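Local coordinates for prephenate dehydrogenase (Aquifex aeolicus, PDB 2G5C), which probably catalyses the NAD-dependent oxidative decarboxylation of prephenate to 4-hydroxyphenylpyruvate, a step in tyrosine biosynthesis, at residues I55-V66 and K81-T91. Sequence-based numbering, arbitrary orientation.
Sequences IAKVEDFSPDFV and KLSYILSEDAT
Ile55 lies against the last turns of helix 72-85 and touches Lys81, Leu82 and Ile85. From CB its two branches part: the short one, CG2, ends on the aliphatic shaft of Lys81, 3.7 Å from CD, while CG1, anti to the backbone N (chi1 -177°), faces both CB and CD of Lys81 and CD1 of Ile85, each about 4.1 Å away. The terminal CD1 meets Leu82 CD2 at 3.9 Å, the two side chains crossing at a slant. One helical turn on from Lys81, Ile85 sets CD1 against the Ile55 carbonyl oxygen and CG1, and CG2 against Glu59 CB. Replacing Ile55 by an alanine would probably open a gap beside Leu82 CD2 and take away the apolar contacts that Ile85 CD1 and Lys81 CD make with its side chain. This packing seats residues 55-59 on the helix of a beta-alpha-beta unit, strand 65-68, helix 72-85, strand 91-94, in the Rossmann-type nucleotide-binding domain; the Ile55 side chain is about 7 Å from bound NAD. Farther along, Leu86 stands at about a right angle to Pro63, and its CD2 presses tightly on the proline CG at 3.5 Å. The other methyl, CD1, turns to Val66 CG2, 4.1 Å away, where Val66 enters the sheet. There the two parallel strands begin to pair. Thr91 N donates to Asp64 O at 2.8 Å from well above the carbonyl plane, and Val66 N returns a bond to Thr91 O, nearly head-on to the carbonyl. A water gives Asp64 O a second partner and joins it to Thr91 OG1, whereas the Asp64 carboxylate is held by Asn3 N on the neighbouring strand 3-7. Thr91 CB slants toward Phe65 CD1 on the sheet face covered by helix 151-163.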
ATOM      1  N   ILE A  55      20.444 -10.273  33.171  1.00 35.20           N
ATOM      2  CA  ILE A  55      20.436  -8.831  33.381  1.00 34.00           C
ATOM      3  C   ILE A  55      21.403  -8.390  34.481  1.00 33.33           C
ATOM      4  O   ILE A  55      22.013  -7.327  34.387  1.00 32.45           O
ATOM      5  CB  ILE A  55      18.999  -8.333  33.712  1.00 33.16           C
ATOM      6  CG1 ILE A  55      18.982  -6.811  33.867  1.00 33.63           C
ATOM      7  CG2 ILE A  55      18.498  -8.992  34.985  1.00 35.05           C
ATOM      8  CD1 ILE A  55      19.318  -6.051  32.609  1.00 32.81           C
ATOM      9  N   ALA A  56      21.545  -9.210  35.516  1.00 34.04           N
ATOM     10  CA  ALA A  56      22.440  -8.894  36.626  1.00 34.87           C
ATOM     11  C   ALA A  56      23.891  -8.802  36.160  1.00 34.99           C
ATOM     12  O   ALA A  56      24.634  -7.922  36.592  1.00 35.25           O
ATOM     13  CB  ALA A  56      22.304  -9.950  37.723  1.00 34.66           C
ATOM     14  N   LYS A  57      24.279  -9.714  35.273  1.00 35.40           N
ATOM     15  CA  LYS A  57      25.636  -9.766  34.734  1.00 36.13           C
ATOM     16  C   LYS A  57      26.096  -8.456  34.106  1.00 36.32           C
ATOM     17  O   LYS A  57      27.286  -8.142  34.109  1.00 36.96           O
ATOM     18  CB  LYS A  57      25.741 -10.871  33.680  1.00 37.67           C
ATOM     19  CG  LYS A  57      26.622 -12.050  34.057  1.00 39.58           C
ATOM     20  CD  LYS A  57      25.970 -12.928  35.106  1.00 41.61           C
ATOM     21  CE  LYS A  57      26.728 -14.240  35.265  1.00 44.53           C
ATOM     22  NZ  LYS A  57      26.783 -15.009  33.981  1.00 45.35           N
ATOM     23  N   VAL A  58      25.152  -7.698  33.554  1.00 35.55           N
ATOM     24  CA  VAL A  58      25.466  -6.433  32.901  1.00 33.42           C
ATOM     25  C   VAL A  58      26.453  -5.553  33.666  1.00 32.94           C
ATOM     26  O   VAL A  58      27.280  -4.867  33.050  1.00 30.73           O
ATOM     27  CB  VAL A  58      24.179  -5.616  32.629  1.00 34.14           C
ATOM     28  CG1 VAL A  58      24.535  -4.296  31.972  1.00 34.66           C
ATOM     29  CG2 VAL A  58      23.234  -6.418  31.736  1.00 34.55           C
ATOM     30  N   GLU A  59      26.376  -5.567  34.996  1.00 30.94           N
ATOM     31  CA  GLU A  59      27.279  -4.742  35.799  1.00 31.08           C
ATOM     32  C   GLU A  59      28.747  -5.036  35.497  1.00 28.74           C
ATOM     33  O   GLU A  59      29.603  -4.178  35.693  1.00 27.36           O
ATOM     34  CB  GLU A  59      27.016  -4.927  37.298  1.00 31.49           C
ATOM     35  CG  GLU A  59      27.659  -6.155  37.922  1.00 33.72           C
ATOM     36  CD  GLU A  59      27.556  -6.146  39.438  1.00 33.78           C
ATOM     37  OE1 GLU A  59      27.794  -5.076  40.047  1.00 36.58           O
ATOM     38  OE2 GLU A  59      27.249  -7.203  40.026  1.00 32.26           O
ATOM     39  N   ASP A  60      29.039  -6.242  35.012  1.00 28.62           N
ATOM     40  CA  ASP A  60      30.417  -6.599  34.682  1.00 29.86           C
ATOM     41  C   ASP A  60      30.879  -5.817  33.463  1.00 31.22           C
ATOM     42  O   ASP A  60      32.075  -5.619  33.255  1.00 32.44           O
ATOM     43  CB  ASP A  60      30.534  -8.101  34.409  1.00 31.02           C
ATOM     44  CG  ASP A  60      30.402  -8.938  35.667  1.00 31.35           C
ATOM     45  OD1 ASP A  60      30.195 -10.163  35.549  1.00 33.81           O
ATOM     46  OD2 ASP A  60      30.511  -8.375  36.776  1.00 30.38           O
ATOM     47  N   PHE A  61      29.917  -5.366  32.663  1.00 33.29           N
ATOM     48  CA  PHE A  61      30.198  -4.598  31.455  1.00 34.68           C
ATOM     49  C   PHE A  61      30.270  -3.110  31.779  1.00 35.22           C
ATOM     50  O   PHE A  61      30.773  -2.321  30.978  1.00 36.13           O
ATOM     51  CB  PHE A  61      29.090  -4.805  30.413  1.00 35.39           C
ATOM     52  CG  PHE A  61      28.841  -6.242  30.042  1.00 36.38           C
ATOM     53  CD1 PHE A  61      27.672  -6.597  29.371  1.00 36.75           C
ATOM     54  CD2 PHE A  61      29.771  -7.234  30.335  1.00 37.73           C
ATOM     55  CE1 PHE A  61      27.428  -7.915  28.993  1.00 36.46           C
ATOM     56  CE2 PHE A  61      29.537  -8.560  29.961  1.00 37.78           C
ATOM     57  CZ  PHE A  61      28.361  -8.898  29.288  1.00 38.51           C
ATOM     58  N   SER A  62      29.755  -2.737  32.950  1.00 35.05           N
ATOM     59  CA  SER A  62      29.726  -1.341  33.389  1.00 35.59           C
ATOM     60  C   SER A  62      29.465  -0.417  32.202  1.00 34.74           C
ATOM     61  O   SER A  62      30.280   0.438  31.869  1.00 35.97           O
ATOM     62  CB  SER A  62      31.046  -0.963  34.064  1.00 37.15           C
ATOM     63  OG  SER A  62      32.126  -1.050  33.153  1.00 40.46           O
ATOM     64  N   PRO A  63      28.309  -0.581  31.544  1.00 34.87           N
ATOM     65  CA  PRO A  63      27.966   0.251  30.387  1.00 33.38           C
ATOM     66  C   PRO A  63      27.640   1.695  30.738  1.00 32.51           C
ATOM     67  O   PRO A  63      27.005   1.968  31.757  1.00 32.10           O
ATOM     68  CB  PRO A  63      26.773  -0.482  29.785  1.00 34.03           C
ATOM     69  CG  PRO A  63      26.094  -1.045  30.995  1.00 35.43           C
ATOM     70  CD  PRO A  63      27.246  -1.567  31.824  1.00 34.28           C
ATOM     71  N   ASP A  64      28.091   2.621  29.896  1.00 31.11           N
ATOM     72  CA  ASP A  64      27.817   4.035  30.117  1.00 32.24           C
ATOM     73  C   ASP A  64      26.910   4.590  29.020  1.00 31.67           C
ATOM     74  O   ASP A  64      26.499   5.750  29.061  1.00 31.33           O
ATOM     75  CB  ASP A  64      29.123   4.829  30.199  1.00 35.97           C
ATOM     76  CG  ASP A  64      30.091   4.492  29.086  1.00 38.00           C
ATOM     77  OD1 ASP A  64      31.242   4.977  29.149  1.00 40.07           O
ATOM     78  OD2 ASP A  64      29.713   3.750  28.156  1.00 39.97           O
ATOM     79  N   PHE A  65      26.596   3.743  28.044  1.00 30.35           N
ATOM     80  CA  PHE A  65      25.723   4.118  26.936  1.00 29.34           C
ATOM     81  C   PHE A  65      24.844   2.904  26.635  1.00 26.65           C
ATOM     82  O   PHE A  65      25.341   1.867  26.216  1.00 26.32           O
ATOM     83  CB  PHE A  65      26.552   4.479  25.701  1.00 31.40           C
ATOM     84  CG  PHE A  65      25.761   5.148  24.617  1.00 33.42           C
ATOM     85  CD1 PHE A  65      25.506   6.514  24.669  1.00 33.59           C
ATOM     86  CD2 PHE A  65      25.239   4.407  23.561  1.00 34.13           C
ATOM     87  CE1 PHE A  65      24.740   7.135  23.683  1.00 36.95           C
ATOM     88  CE2 PHE A  65      24.469   5.018  22.570  1.00 36.38           C
ATOM     89  CZ  PHE A  65      24.220   6.383  22.631  1.00 36.55           C
ATOM     90  N   VAL A  66      23.542   3.034  26.854  1.00 25.70           N
ATOM     91  CA  VAL A  66      22.627   1.925  26.628  1.00 25.40           C
ATOM     92  C   VAL A  66      21.565   2.211  25.566  1.00 25.02           C
ATOM     93  O   VAL A  66      20.926   3.261  25.578  1.00 25.10           O
ATOM     94  CB  VAL A  66      21.931   1.534  27.950  1.00 25.10           C
ATOM     95  CG1 VAL A  66      21.038   0.322  27.741  1.00 23.80           C
ATOM     96  CG2 VAL A  66      22.984   1.244  29.018  1.00 23.81           C
ATOM     97  N   LYS A  81      15.396  -2.417  36.543  1.00 35.86           N
ATOM     98  CA  LYS A  81      16.541  -3.197  36.976  1.00 35.68           C
ATOM     99  C   LYS A  81      17.811  -2.400  36.712  1.00 34.83           C
ATOM    100  O   LYS A  81      18.707  -2.347  37.552  1.00 34.19           O
ATOM    101  CB  LYS A  81      16.594  -4.534  36.240  1.00 36.90           C
ATOM    102  CG  LYS A  81      15.397  -5.427  36.509  1.00 38.56           C
ATOM    103  CD  LYS A  81      15.779  -6.890  36.396  1.00 41.56           C
ATOM    104  CE  LYS A  81      14.556  -7.790  36.428  1.00 44.48           C
ATOM    105  NZ  LYS A  81      13.697  -7.589  35.225  1.00 45.02           N
ATOM    106  N   LEU A  82      17.872  -1.763  35.549  1.00 33.40           N
ATOM    107  CA  LEU A  82      19.035  -0.964  35.175  1.00 33.91           C
ATOM    108  C   LEU A  82      19.275   0.234  36.090  1.00 34.23           C
ATOM    109  O   LEU A  82      20.403   0.714  36.208  1.00 34.17           O
ATOM    110  CB  LEU A  82      18.894  -0.477  33.730  1.00 33.30           C
ATOM    111  CG  LEU A  82      18.989  -1.555  32.647  1.00 32.90           C
ATOM    112  CD1 LEU A  82      18.798  -0.930  31.270  1.00 30.08           C
ATOM    113  CD2 LEU A  82      20.344  -2.240  32.740  1.00 30.57           C
ATOM    114  N   SER A  83      18.215   0.718  36.732  1.00 34.88           N
ATOM    115  CA  SER A  83      18.328   1.868  37.621  1.00 35.91           C
ATOM    116  C   SER A  83      19.311   1.653  38.770  1.00 37.45           C
ATOM    117  O   SER A  83      19.988   2.590  39.194  1.00 37.88           O
ATOM    118  CB  SER A  83      16.950   2.246  38.177  1.00 36.90           C
ATOM    119  OG  SER A  83      16.330   1.155  38.831  1.00 36.52           O
ATOM    120  N   TYR A  84      19.397   0.426  39.278  1.00 38.60           N
ATOM    121  CA  TYR A  84      20.320   0.146  40.374  1.00 40.42           C
ATOM    122  C   TYR A  84      21.596  -0.569  39.935  1.00 38.98           C
ATOM    123  O   TYR A  84      22.470  -0.853  40.753  1.00 39.53           O
ATOM    124  CB  TYR A  84      19.614  -0.649  41.478  1.00 41.95           C
ATOM    125  CG  TYR A  84      18.858  -1.865  41.007  1.00 45.03           C
ATOM    126  CD1 TYR A  84      19.526  -2.962  40.464  1.00 47.19           C
ATOM    127  CD2 TYR A  84      17.469  -1.932  41.130  1.00 46.11           C
ATOM    128  CE1 TYR A  84      18.829  -4.102  40.055  1.00 47.76           C
ATOM    129  CE2 TYR A  84      16.762  -3.066  40.725  1.00 47.13           C
ATOM    130  CZ  TYR A  84      17.449  -4.146  40.191  1.00 48.52           C
ATOM    131  OH  TYR A  84      16.758  -5.272  39.798  1.00 48.42           O
ATOM    132  N   ILE A  85      21.706  -0.850  38.643  1.00 36.83           N
ATOM    133  CA  ILE A  85      22.888  -1.513  38.106  1.00 34.79           C
ATOM    134  C   ILE A  85      23.795  -0.464  37.472  1.00 34.01           C
ATOM    135  O   ILE A  85      25.006  -0.461  37.678  1.00 32.80           O
ATOM    136  CB  ILE A  85      22.509  -2.547  37.025  1.00 35.38           C
ATOM    137  CG1 ILE A  85      21.635  -3.640  37.636  1.00 36.08           C
ATOM    138  CG2 ILE A  85      23.763  -3.144  36.408  1.00 36.63           C
ATOM    139  CD1 ILE A  85      21.007  -4.553  36.608  1.00 37.43           C
ATOM    140  N   LEU A  86      23.193   0.437  36.705  1.00 31.79           N
ATOM    141  CA  LEU A  86      23.950   1.482  36.026  1.00 31.24           C
ATOM    142  C   LEU A  86      24.343   2.599  36.976  1.00 30.66           C
ATOM    143  O   LEU A  86      23.619   2.902  37.923  1.00 30.99           O
ATOM    144  CB  LEU A  86      23.117   2.082  34.885  1.00 27.97           C
ATOM    145  CG  LEU A  86      22.616   1.136  33.791  1.00 29.25           C
ATOM    146  CD1 LEU A  86      21.677   1.888  32.838  1.00 25.57           C
ATOM    147  CD2 LEU A  86      23.806   0.560  33.046  1.00 26.90           C
ATOM    148  N   SER A  87      25.489   3.212  36.716  1.00 31.35           N
ATOM    149  CA  SER A  87      25.934   4.325  37.538  1.00 35.19           C
ATOM    150  C   SER A  87      25.139   5.527  37.040  1.00 36.98           C
ATOM    151  O   SER A  87      24.625   5.510  35.917  1.00 36.03           O
ATOM    152  CB  SER A  87      27.428   4.578  37.346  1.00 35.37           C
ATOM    153  OG  SER A  87      27.686   5.149  36.077  1.00 37.69           O
ATOM    154  N   GLU A  88      25.034   6.561  37.869  1.00 37.89           N
ATOM    155  CA  GLU A  88      24.296   7.766  37.506  1.00 39.16           C
ATOM    156  C   GLU A  88      24.966   8.497  36.342  1.00 38.67           C
ATOM    157  O   GLU A  88      24.425   9.459  35.804  1.00 39.68           O
ATOM    158  CB  GLU A  88      24.210   8.710  38.710  1.00 42.27           C
ATOM    159  CG  GLU A  88      23.652   8.080  39.978  1.00 45.12           C
ATOM    160  CD  GLU A  88      22.240   7.553  39.807  1.00 48.69           C
ATOM    161  OE1 GLU A  88      21.357   8.323  39.371  1.00 50.12           O
ATOM    162  OE2 GLU A  88      22.010   6.363  40.116  1.00 52.39           O
ATOM    163  N   ASP A  89      26.144   8.026  35.955  1.00 38.29           N
ATOM    164  CA  ASP A  89      26.911   8.630  34.872  1.00 38.23           C
ATOM    165  C   ASP A  89      26.542   8.045  33.499  1.00 36.75           C
ATOM    166  O   ASP A  89      26.970   8.551  32.458  1.00 35.66           O
ATOM    167  CB  ASP A  89      28.406   8.427  35.169  1.00 41.85           C
ATOM    168  CG  ASP A  89      29.316   9.045  34.121  1.00 45.50           C
ATOM    169  OD1 ASP A  89      28.864   9.936  33.366  1.00 47.63           O
ATOM    170  OD2 ASP A  89      30.501   8.644  34.068  1.00 47.45           O
ATOM    171  N   ALA A  90      25.731   6.994  33.498  1.00 33.18           N
ATOM    172  CA  ALA A  90      25.330   6.337  32.255  1.00 32.76           C
ATOM    173  C   ALA A  90      24.225   7.058  31.481  1.00 31.13           C
ATOM    174  O   ALA A  90      23.412   7.783  32.058  1.00 31.46           O
ATOM    175  CB  ALA A  90      24.891   4.900  32.551  1.00 30.52           C
ATOM    176  N   THR A  91      24.209   6.845  30.168  1.00 29.73           N
ATOM    177  CA  THR A  91      23.198   7.429  29.287  1.00 27.99           C
ATOM    178  C   THR A  91      22.366   6.292  28.712  1.00 26.57           C
ATOM    179  O   THR A  91      22.914   5.307  28.216  1.00 26.42           O
ATOM    180  CB  THR A  91      23.833   8.197  28.112  1.00 28.31           C
ATOM    181  OG1 THR A  91      24.501   9.362  28.609  1.00 29.35           O
ATOM    182  CG2 THR A  91      22.762   8.619  27.108  1.00 27.64           C
TER
HETATM  183  O   HOH W   1      27.449   1.654  34.460  1.00 32.05           O
HETATM  184  O   HOH W   2      27.016   8.709  28.930  1.00 36.65           O